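Local coordinates for amorpha-4,11-diene synthase (Artemisia annua, PDB 4GAX), which is an engineered sesquiterpene synthase that probably ionises and cyclises farnesyl diphosphate, releasing diphosphate, to a sesquiterpene product, at residues L254-W266 / R279-A291. Sequence-based numbering, arbitrary orientation.
Sequences LHREELSQLSKWW and RDRIVECYFWALA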
ATOM      1  N   LEU A 254       0.890   5.811 -18.544  1.00 21.89           N
ATOM      2  CA  LEU A 254       1.180   4.381 -18.498  1.00 18.75           C
ATOM      3  C   LEU A 254       0.110   3.665 -17.678  1.00 22.25           C
ATOM      4  O   LEU A 254      -0.398   2.619 -18.086  1.00 22.64           O
ATOM      5  CB  LEU A 254       2.570   4.131 -17.899  1.00 22.34           C
ATOM      6  CG  LEU A 254       2.884   2.657 -17.627  1.00 27.29           C
ATOM      7  CD1 LEU A 254       2.996   1.841 -18.929  1.00 28.61           C
ATOM      8  CD2 LEU A 254       4.150   2.517 -16.799  1.00 24.27           C
ATOM      9  N   HIS A 255      -0.243   4.235 -16.528  1.00 20.41           N
ATOM     10  CA  HIS A 255      -1.298   3.660 -15.689  1.00 17.98           C
ATOM     11  C   HIS A 255      -2.591   3.576 -16.471  1.00 20.54           C
ATOM     12  O   HIS A 255      -3.318   2.588 -16.368  1.00 23.54           O
ATOM     13  CB  HIS A 255      -1.520   4.495 -14.425  1.00 16.35           C
ATOM     14  CG  HIS A 255      -0.342   4.515 -13.503  1.00 17.01           C
ATOM     15  ND1 HIS A 255      -0.104   5.540 -12.613  1.00 19.19           N
ATOM     16  CD2 HIS A 255       0.664   3.621 -13.329  1.00 15.53           C
ATOM     17  CE1 HIS A 255       1.001   5.282 -11.932  1.00 20.48           C
ATOM     18  NE2 HIS A 255       1.485   4.126 -12.343  1.00 18.04           N
ATOM     19  N   ARG A 256      -2.877   4.613 -17.253  1.00 19.43           N
ATOM     20  CA  ARG A 256      -4.086   4.617 -18.051  1.00 21.06           C
ATOM     21  C   ARG A 256      -4.050   3.534 -19.127  1.00 20.96           C
ATOM     22  O   ARG A 256      -5.093   2.944 -19.446  1.00 24.04           O
ATOM     23  CB  ARG A 256      -4.335   6.000 -18.661  1.00 24.12           C
ATOM     24  CG  ARG A 256      -4.876   7.003 -17.658  1.00 23.11           C
ATOM     25  CD  ARG A 256      -6.320   6.687 -17.277  1.00 37.21           C
ATOM     26  NE  ARG A 256      -7.231   6.900 -18.402  1.00 45.52           N
ATOM     27  CZ  ARG A 256      -7.924   8.017 -18.623  1.00 43.42           C
ATOM     28  NH1 ARG A 256      -7.832   9.044 -17.789  1.00 30.88           N
ATOM     29  NH2 ARG A 256      -8.726   8.098 -19.680  1.00 50.05           N
ATOM     30  N   GLU A 257      -2.871   3.282 -19.693  1.00 20.88           N
ATOM     31  CA  GLU A 257      -2.712   2.189 -20.674  1.00 25.67           C
ATOM     32  C   GLU A 257      -2.988   0.821 -20.038  1.00 26.04           C
ATOM     33  O   GLU A 257      -3.654  -0.031 -20.637  1.00 23.32           O
ATOM     34  CB  GLU A 257      -1.296   2.189 -21.287  1.00 34.82           C
ATOM     35  CG  GLU A 257      -0.954   3.439 -22.106  1.00 39.68           C
ATOM     36  CD  GLU A 257       0.440   3.368 -22.749  1.00 60.74           C
ATOM     37  OE1 GLU A 257       1.344   2.729 -22.164  1.00 67.48           O
ATOM     38  OE2 GLU A 257       0.629   3.946 -23.846  1.00 62.70           O
ATOM     39  N   GLU A 258      -2.450   0.611 -18.835  1.00 20.62           N
ATOM     40  CA  GLU A 258      -2.664  -0.629 -18.081  1.00 21.85           C
ATOM     41  C   GLU A 258      -4.143  -0.852 -17.770  1.00 21.94           C
ATOM     42  O   GLU A 258      -4.665  -1.959 -17.928  1.00 22.75           O
ATOM     43  CB  GLU A 258      -1.859  -0.589 -16.772  1.00 17.86           C
ATOM     44  CG  GLU A 258      -0.361  -0.450 -16.998  1.00 19.70           C
ATOM     45  CD  GLU A 258       0.410  -0.127 -15.723  1.00 23.84           C
ATOM     46  OE1 GLU A 258      -0.232   0.083 -14.661  1.00 24.60           O
ATOM     47  OE2 GLU A 258       1.670  -0.081 -15.776  1.00 20.66           O
ATOM     48  N   LEU A 259      -4.820   0.205 -17.321  1.00 23.48           N
ATOM     49  CA  LEU A 259      -6.227   0.109 -16.975  1.00 22.61           C
ATOM     50  C   LEU A 259      -7.075  -0.098 -18.224  1.00 21.77           C
ATOM     51  O   LEU A 259      -8.117  -0.758 -18.174  1.00 22.18           O
ATOM     52  CB  LEU A 259      -6.672   1.365 -16.229  1.00 23.19           C
ATOM     53  CG  LEU A 259      -8.142   1.412 -15.798  1.00 23.72           C
ATOM     54  CD1 LEU A 259      -8.547   0.161 -15.025  1.00 22.96           C
ATOM     55  CD2 LEU A 259      -8.386   2.651 -14.939  1.00 23.65           C
ATOM     56  N   SER A 260      -6.640   0.478 -19.343  1.00 20.18           N
ATOM     57  CA  SER A 260      -7.288   0.209 -20.627  1.00 27.66           C
ATOM     58  C   SER A 260      -7.197  -1.277 -21.020  1.00 23.03           C
ATOM     59  O   SER A 260      -8.182  -1.883 -21.480  1.00 22.72           O
ATOM     60  CB  SER A 260      -6.665   1.077 -21.724  1.00 29.30           C
ATOM     61  OG  SER A 260      -7.153   0.702 -23.001  1.00 34.87           O
ATOM     62  N   GLN A 261      -6.009  -1.853 -20.867  1.00 23.86           N
ATOM     63  CA  GLN A 261      -5.806  -3.267 -21.158  1.00 24.34           C
ATOM     64  C   GLN A 261      -6.635  -4.129 -20.204  1.00 26.99           C
ATOM     65  O   GLN A 261      -7.271  -5.088 -20.614  1.00 21.31           O
ATOM     66  CB  GLN A 261      -4.318  -3.619 -21.052  1.00 21.70           C
ATOM     67  CG  GLN A 261      -3.459  -2.887 -22.071  1.00 30.54           C
ATOM     68  CD  GLN A 261      -1.970  -2.984 -21.780  1.00 39.37           C
ATOM     69  OE1 GLN A 261      -1.222  -2.026 -21.984  1.00 35.81           O
ATOM     70  NE2 GLN A 261      -1.533  -4.146 -21.314  1.00 31.06           N
ATOM     71  N   LEU A 262      -6.653  -3.766 -18.929  1.00 20.80           N
ATOM     72  CA  LEU A 262      -7.457  -4.493 -17.956  1.00 20.47           C
ATOM     73  C   LEU A 262      -8.942  -4.365 -18.213  1.00 22.91           C
ATOM     74  O   LEU A 262      -9.700  -5.321 -17.991  1.00 21.87           O
ATOM     75  CB  LEU A 262      -7.122  -4.033 -16.540  1.00 21.79           C
ATOM     76  CG  LEU A 262      -5.825  -4.650 -16.044  1.00 24.81           C
ATOM     77  CD1 LEU A 262      -5.285  -3.828 -14.872  1.00 27.94           C
ATOM     78  CD2 LEU A 262      -6.064  -6.114 -15.625  1.00 24.54           C
ATOM     79  N   SER A 263      -9.356  -3.186 -18.681  1.00 20.75           N
ATOM     80  CA  SER A 263     -10.759  -2.925 -18.968  1.00 29.32           C
ATOM     81  C   SER A 263     -11.228  -3.793 -20.115  1.00 27.37           C
ATOM     82  O   SER A 263     -12.352  -4.300 -20.083  1.00 24.81           O
ATOM     83  CB  SER A 263     -11.006  -1.439 -19.265  1.00 31.87           C
ATOM     84  OG  SER A 263     -10.670  -0.654 -18.133  1.00 31.32           O
ATOM     85  N   LYS A 264     -10.373  -3.973 -21.124  1.00 22.48           N
ATOM     86  CA  LYS A 264     -10.740  -4.801 -22.286  1.00 31.22           C
ATOM     87  C   LYS A 264     -10.863  -6.268 -21.897  1.00 24.94           C
ATOM     88  O   LYS A 264     -11.826  -6.939 -22.265  1.00 29.04           O
ATOM     89  CB  LYS A 264      -9.724  -4.651 -23.424  1.00 35.53           C
ATOM     90  CG  LYS A 264     -10.039  -3.506 -24.362  1.00 54.24           C
ATOM     91  CD  LYS A 264      -8.789  -2.986 -25.052  1.00 61.08           C
ATOM     92  CE  LYS A 264      -8.970  -1.533 -25.460  1.00 61.24           C
ATOM     93  NZ  LYS A 264      -7.786  -1.007 -26.191  1.00 66.10           N
ATOM     94  N   TRP A 265      -9.857  -6.751 -21.173  1.00 23.66           N
ATOM     95  CA  TRP A 265      -9.858  -8.096 -20.601  1.00 30.12           C
ATOM     96  C   TRP A 265     -11.127  -8.366 -19.796  1.00 32.66           C
ATOM     97  O   TRP A 265     -11.785  -9.399 -19.981  1.00 25.62           O
ATOM     98  CB  TRP A 265      -8.642  -8.236 -19.693  1.00 24.29           C
ATOM     99  CG  TRP A 265      -8.516  -9.538 -18.931  1.00 26.63           C
ATOM    100  CD1 TRP A 265      -7.996 -10.724 -19.398  1.00 26.91           C
ATOM    101  CD2 TRP A 265      -8.843  -9.763 -17.547  1.00 25.60           C
ATOM    102  NE1 TRP A 265      -8.010 -11.674 -18.398  1.00 24.67           N
ATOM    103  CE2 TRP A 265      -8.521 -11.110 -17.254  1.00 27.34           C
ATOM    104  CE3 TRP A 265      -9.391  -8.957 -16.535  1.00 21.91           C
ATOM    105  CZ2 TRP A 265      -8.716 -11.665 -15.984  1.00 21.88           C
ATOM    106  CZ3 TRP A 265      -9.588  -9.506 -15.279  1.00 25.30           C
ATOM    107  CH2 TRP A 265      -9.249 -10.847 -15.009  1.00 24.02           C
ATOM    108  N   TRP A 266     -11.466  -7.435 -18.906  1.00 26.12           N
ATOM    109  CA  TRP A 266     -12.638  -7.583 -18.041  1.00 26.69           C
ATOM    110  C   TRP A 266     -13.931  -7.557 -18.845  1.00 27.28           C
ATOM    111  O   TRP A 266     -14.850  -8.351 -18.606  1.00 25.71           O
ATOM    112  CB  TRP A 266     -12.661  -6.480 -16.957  1.00 24.72           C
ATOM    113  CG  TRP A 266     -13.775  -6.662 -15.963  1.00 24.99           C
ATOM    114  CD1 TRP A 266     -14.833  -5.821 -15.741  1.00 28.17           C
ATOM    115  CD2 TRP A 266     -13.965  -7.783 -15.085  1.00 20.25           C
ATOM    116  NE1 TRP A 266     -15.655  -6.340 -14.762  1.00 28.99           N
ATOM    117  CE2 TRP A 266     -15.145  -7.545 -14.349  1.00 29.67           C
ATOM    118  CE3 TRP A 266     -13.251  -8.968 -14.852  1.00 33.70           C
ATOM    119  CZ2 TRP A 266     -15.622  -8.444 -13.386  1.00 26.80           C
ATOM    120  CZ3 TRP A 266     -13.718  -9.853 -13.897  1.00 32.83           C
ATOM    121  CH2 TRP A 266     -14.896  -9.587 -13.173  1.00 30.19           C
ATOM    122  N   ARG A 279     -19.641  -8.667  -8.764  1.00 42.91           N
ATOM    123  CA  ARG A 279     -19.531  -7.227  -8.969  1.00 51.77           C
ATOM    124  C   ARG A 279     -18.755  -6.861 -10.229  1.00 47.16           C
ATOM    125  O   ARG A 279     -17.877  -7.603 -10.669  1.00 46.88           O
ATOM    126  CB  ARG A 279     -18.810  -6.605  -7.770  1.00 57.58           C
ATOM    127  CG  ARG A 279     -19.299  -7.107  -6.426  1.00 66.33           C
ATOM    128  CD  ARG A 279     -18.281  -6.865  -5.318  1.00 65.02           C
ATOM    129  NE  ARG A 279     -18.776  -7.394  -4.050  1.00 66.34           N
ATOM    130  CZ  ARG A 279     -18.086  -7.414  -2.916  1.00 73.31           C
ATOM    131  NH1 ARG A 279     -16.849  -6.933  -2.877  1.00 76.15           N
ATOM    132  NH2 ARG A 279     -18.636  -7.920  -1.819  1.00 74.96           N
ATOM    133  N   ASP A 280     -19.069  -5.695 -10.785  1.00 31.09           N
ATOM    134  CA  ASP A 280     -18.324  -5.137 -11.915  1.00 31.66           C
ATOM    135  C   ASP A 280     -17.370  -4.065 -11.365  1.00 33.33           C
ATOM    136  O   ASP A 280     -17.730  -2.876 -11.295  1.00 28.53           O
ATOM    137  CB  ASP A 280     -19.299  -4.532 -12.931  1.00 36.17           C
ATOM    138  CG  ASP A 280     -18.615  -4.075 -14.212  1.00 48.17           C
ATOM    139  OD1 ASP A 280     -17.449  -4.464 -14.446  1.00 47.40           O
ATOM    140  OD2 ASP A 280     -19.254  -3.331 -14.997  1.00 49.21           O
ATOM    141  N   ARG A 281     -16.164  -4.482 -10.975  1.00 28.81           N
ATOM    142  CA  ARG A 281     -15.242  -3.613 -10.231  1.00 24.35           C
ATOM    143  C   ARG A 281     -13.803  -3.619 -10.730  1.00 27.23           C
ATOM    144  O   ARG A 281     -12.859  -3.577  -9.917  1.00 25.77           O
ATOM    145  CB  ARG A 281     -15.235  -3.997  -8.745  1.00 31.53           C
ATOM    146  CG  ARG A 281     -16.579  -3.785  -8.036  1.00 37.19           C
ATOM    147  CD  ARG A 281     -16.949  -2.308  -8.001  1.00 49.52           C
ATOM    148  NE  ARG A 281     -18.296  -2.060  -8.517  1.00 59.79           N
ATOM    149  CZ  ARG A 281     -19.399  -2.094  -7.779  1.00 60.84           C
ATOM    150  NH1 ARG A 281     -19.326  -2.369  -6.486  1.00 69.74           N
ATOM    151  NH2 ARG A 281     -20.578  -1.852  -8.332  1.00 62.86           N
ATOM    152  N   ILE A 282     -13.605  -3.637 -12.045  1.00 27.37           N
ATOM    153  CA  ILE A 282     -12.225  -3.731 -12.537  1.00 28.28           C
ATOM    154  C   ILE A 282     -11.372  -2.511 -12.143  1.00 26.30           C
ATOM    155  O   ILE A 282     -10.181  -2.645 -11.855  1.00 23.66           O
ATOM    156  CB  ILE A 282     -12.150  -4.028 -14.052  1.00 25.88           C
ATOM    157  CG1 ILE A 282     -10.786  -4.623 -14.405  1.00 22.54           C
ATOM    158  CG2 ILE A 282     -12.425  -2.782 -14.877  1.00 30.46           C
ATOM    159  CD1 ILE A 282     -10.435  -5.899 -13.608  1.00 28.44           C
ATOM    160  N   VAL A 283     -11.988  -1.329 -12.085  1.00 24.63           N
ATOM    161  CA  VAL A 283     -11.244  -0.113 -11.746  1.00 22.96           C
ATOM    162  C   VAL A 283     -10.738  -0.230 -10.317  1.00 23.97           C
ATOM    163  O   VAL A 283      -9.583   0.087 -10.011  1.00 26.97           O
ATOM    164  CB  VAL A 283     -12.111   1.160 -11.889  1.00 25.61           C
ATOM    165  CG1 VAL A 283     -11.328   2.396 -11.404  1.00 25.82           C
ATOM    166  CG2 VAL A 283     -12.553   1.341 -13.338  1.00 29.34           C
ATOM    167  N   GLU A 284     -11.614  -0.729  -9.458  1.00 23.66           N
ATOM    168  CA  GLU A 284     -11.294  -0.980  -8.059  1.00 30.99           C
ATOM    169  C   GLU A 284     -10.181  -2.019  -7.862  1.00 29.60           C
ATOM    170  O   GLU A 284      -9.318  -1.861  -6.996  1.00 26.45           O
ATOM    171  CB  GLU A 284     -12.569  -1.378  -7.307  1.00 23.16           C
ATOM    172  CG  GLU A 284     -13.575  -0.216  -7.138  1.00 37.63           C
ATOM    173  CD  GLU A 284     -14.319   0.190  -8.428  1.00 42.17           C
ATOM    174  OE1 GLU A 284     -14.329  -0.582  -9.418  1.00 31.41           O
ATOM    175  OE2 GLU A 284     -14.902   1.299  -8.453  1.00 45.93           O
ATOM    176  N   CYS A 285     -10.180  -3.075  -8.665  1.00 23.85           N
ATOM    177  CA  CYS A 285      -9.122  -4.085  -8.538  1.00 23.50           C
ATOM    178  C   CYS A 285      -7.795  -3.481  -8.978  1.00 19.63           C
ATOM    179  O   CYS A 285      -6.755  -3.717  -8.363  1.00 18.65           O
ATOM    180  CB  CYS A 285      -9.437  -5.318  -9.383  1.00 25.12           C
ATOM    181  SG  CYS A 285     -10.949  -6.195  -8.868  1.00 28.82           S
ATOM    182  N   TYR A 286      -7.834  -2.702 -10.051  1.00 22.21           N
ATOM    183  CA  TYR A 286      -6.620  -2.044 -10.536  1.00 22.27           C
ATOM    184  C   TYR A 286      -6.044  -1.058  -9.504  1.00 20.22           C
ATOM    185  O   TYR A 286      -4.833  -1.009  -9.297  1.00 19.03           O
ATOM    186  CB  TYR A 286      -6.884  -1.315 -11.864  1.00 19.51           C
ATOM    187  CG  TYR A 286      -5.648  -0.592 -12.327  1.00 20.09           C
ATOM    188  CD1 TYR A 286      -5.601   0.794 -12.391  1.00 21.32           C
ATOM    189  CD2 TYR A 286      -4.510  -1.301 -12.660  1.00 19.85           C
ATOM    190  CE1 TYR A 286      -4.423   1.458 -12.794  1.00 20.16           C
ATOM    191  CE2 TYR A 286      -3.340  -0.661 -13.057  1.00 23.55           C
ATOM    192  CZ  TYR A 286      -3.305   0.722 -13.121  1.00 24.81           C
ATOM    193  OH  TYR A 286      -2.135   1.349 -13.508  1.00 22.28           O
ATOM    194  N   PHE A 287      -6.918  -0.287  -8.852  1.00 18.71           N
ATOM    195  CA  PHE A 287      -6.472   0.723  -7.890  1.00 17.86           C
ATOM    196  C   PHE A 287      -5.747   0.050  -6.738  1.00 17.98           C
ATOM    197  O   PHE A 287      -4.728   0.536  -6.254  1.00 20.26           O
ATOM    198  CB  PHE A 287      -7.658   1.565  -7.377  1.00 24.01           C
ATOM    199  CG  PHE A 287      -7.241   2.815  -6.641  1.00 28.17           C
ATOM    200  CD1 PHE A 287      -6.662   3.878  -7.327  1.00 25.56           C
ATOM    201  CD2 PHE A 287      -7.424   2.926  -5.269  1.00 33.58           C
ATOM    202  CE1 PHE A 287      -6.259   5.035  -6.650  1.00 28.80           C
ATOM    203  CE2 PHE A 287      -7.031   4.083  -4.586  1.00 31.08           C
ATOM    204  CZ  PHE A 287      -6.445   5.134  -5.276  1.00 22.20           C
ATOM    205  N   TRP A 288      -6.264  -1.093  -6.320  1.00 21.44           N
ATOM    206  CA  TRP A 288      -5.611  -1.891  -5.292  1.00 21.18           C
ATOM    207  C   TRP A 288      -4.246  -2.398  -5.784  1.00 22.33           C
ATOM    208  O   TRP A 288      -3.229  -2.309  -5.060  1.00 21.11           O
ATOM    209  CB  TRP A 288      -6.552  -3.039  -4.938  1.00 19.47           C
ATOM    210  CG  TRP A 288      -6.249  -3.805  -3.711  1.00 23.34           C
ATOM    211  CD1 TRP A 288      -5.056  -3.897  -3.057  1.00 21.54           C
ATOM    212  CD2 TRP A 288      -7.174  -4.615  -2.981  1.00 22.93           C
ATOM    213  NE1 TRP A 288      -5.185  -4.722  -1.960  1.00 24.85           N
ATOM    214  CE2 TRP A 288      -6.478  -5.173  -1.894  1.00 23.84           C
ATOM    215  CE3 TRP A 288      -8.526  -4.926  -3.145  1.00 26.84           C
ATOM    216  CZ2 TRP A 288      -7.093  -6.018  -0.962  1.00 22.01           C
ATOM    217  CZ3 TRP A 288      -9.141  -5.771  -2.211  1.00 31.72           C
ATOM    218  CH2 TRP A 288      -8.417  -6.309  -1.141  1.00 27.68           C
ATOM    219  N   ALA A 289      -4.203  -2.920  -7.012  1.00 17.50           N
ATOM    220  CA  ALA A 289      -2.930  -3.389  -7.569  1.00 20.72           C
ATOM    221  C   ALA A 289      -1.952  -2.216  -7.682  1.00 15.43           C
ATOM    222  O   ALA A 289      -0.735  -2.356  -7.436  1.00 17.08           O
ATOM    223  CB  ALA A 289      -3.139  -4.030  -8.932  1.00 23.82           C
ATOM    224  N   LEU A 290      -2.496  -1.054  -8.041  1.00 15.26           N
ATOM    225  CA  LEU A 290      -1.697   0.154  -8.230  1.00 19.00           C
ATOM    226  C   LEU A 290      -1.006   0.570  -6.935  1.00 23.23           C
ATOM    227  O   LEU A 290       0.037   1.227  -6.959  1.00 19.91           O
ATOM    228  CB  LEU A 290      -2.589   1.287  -8.739  1.00 18.31           C
ATOM    229  CG  LEU A 290      -1.899   2.618  -9.049  1.00 24.89           C
ATOM    230  CD1 LEU A 290      -0.710   2.424 -10.007  1.00 21.88           C
ATOM    231  CD2 LEU A 290      -2.905   3.608  -9.621  1.00 29.04           C
ATOM    232  N   ALA A 291      -1.581   0.167  -5.805  1.00 18.95           N
ATOM    233  CA  ALA A 291      -0.993   0.479  -4.499  1.00 25.30           C
ATOM    234  C   ALA A 291       0.267  -0.311  -4.191  1.00 21.90           C
ATOM    235  O   ALA A 291       1.187   0.200  -3.533  1.00 19.80           O
ATOM    236  CB  ALA A 291      -2.025   0.275  -3.386  1.00 26.18           C
TER
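Ile-282 and Tyr-286, one turn apart, fill two successive holes on the surface of helix 254-266. Ile-282 sits among Leu-262, Ser-263, Trp-265 and Trp-266; its CB lies over the five-membered ring of Trp-266, 3.9 Å from the centroid, a CH-pi contact, while CD1 meets the edge of the Trp-265 indole at CZ3. The Tyr-286 ring, with CG anti to the backbone N (chi1 178°), reaches between His-255, Glu-258, Leu-259 and Leu-262. Leu-259 CB lies over one ring face, offset toward the rim, and Leu-262 CD1 approaches Tyr-286 CD2 to 3.4 Å. The axes of the short helical segments approach to 10.1 Å at 139°, a steeply inclined, broadly antiparallel knobs-into-holes pairing of the long helix 238-269 with the short helix 282-292 in the all-alpha terpene synthase fold; helix 299-322 packs against Leu-262. Farther along, Leu-290 CD1 stands over the centre of the His-255 imidazole, 3.7 Å from its centroid, and His-255 NE2 is hydrogen-bonded to Phe-294 O. At the polar edge, Tyr-286 OH donates to Glu-258 OE1 (2.6 Å) on the anti side of a carboxylate whose OE2 salt-bridges Arg-302 and hydrogen-bonds with Ser-299 OG. A phenylalanine in place of Tyr-286 would probably leave Glu-258 OE1 without this donor. At the other end, Trp-266 NE1 donates in its ring plane to Asp-280 OD1 (2.6 Å), the N-H...O angle being 144°.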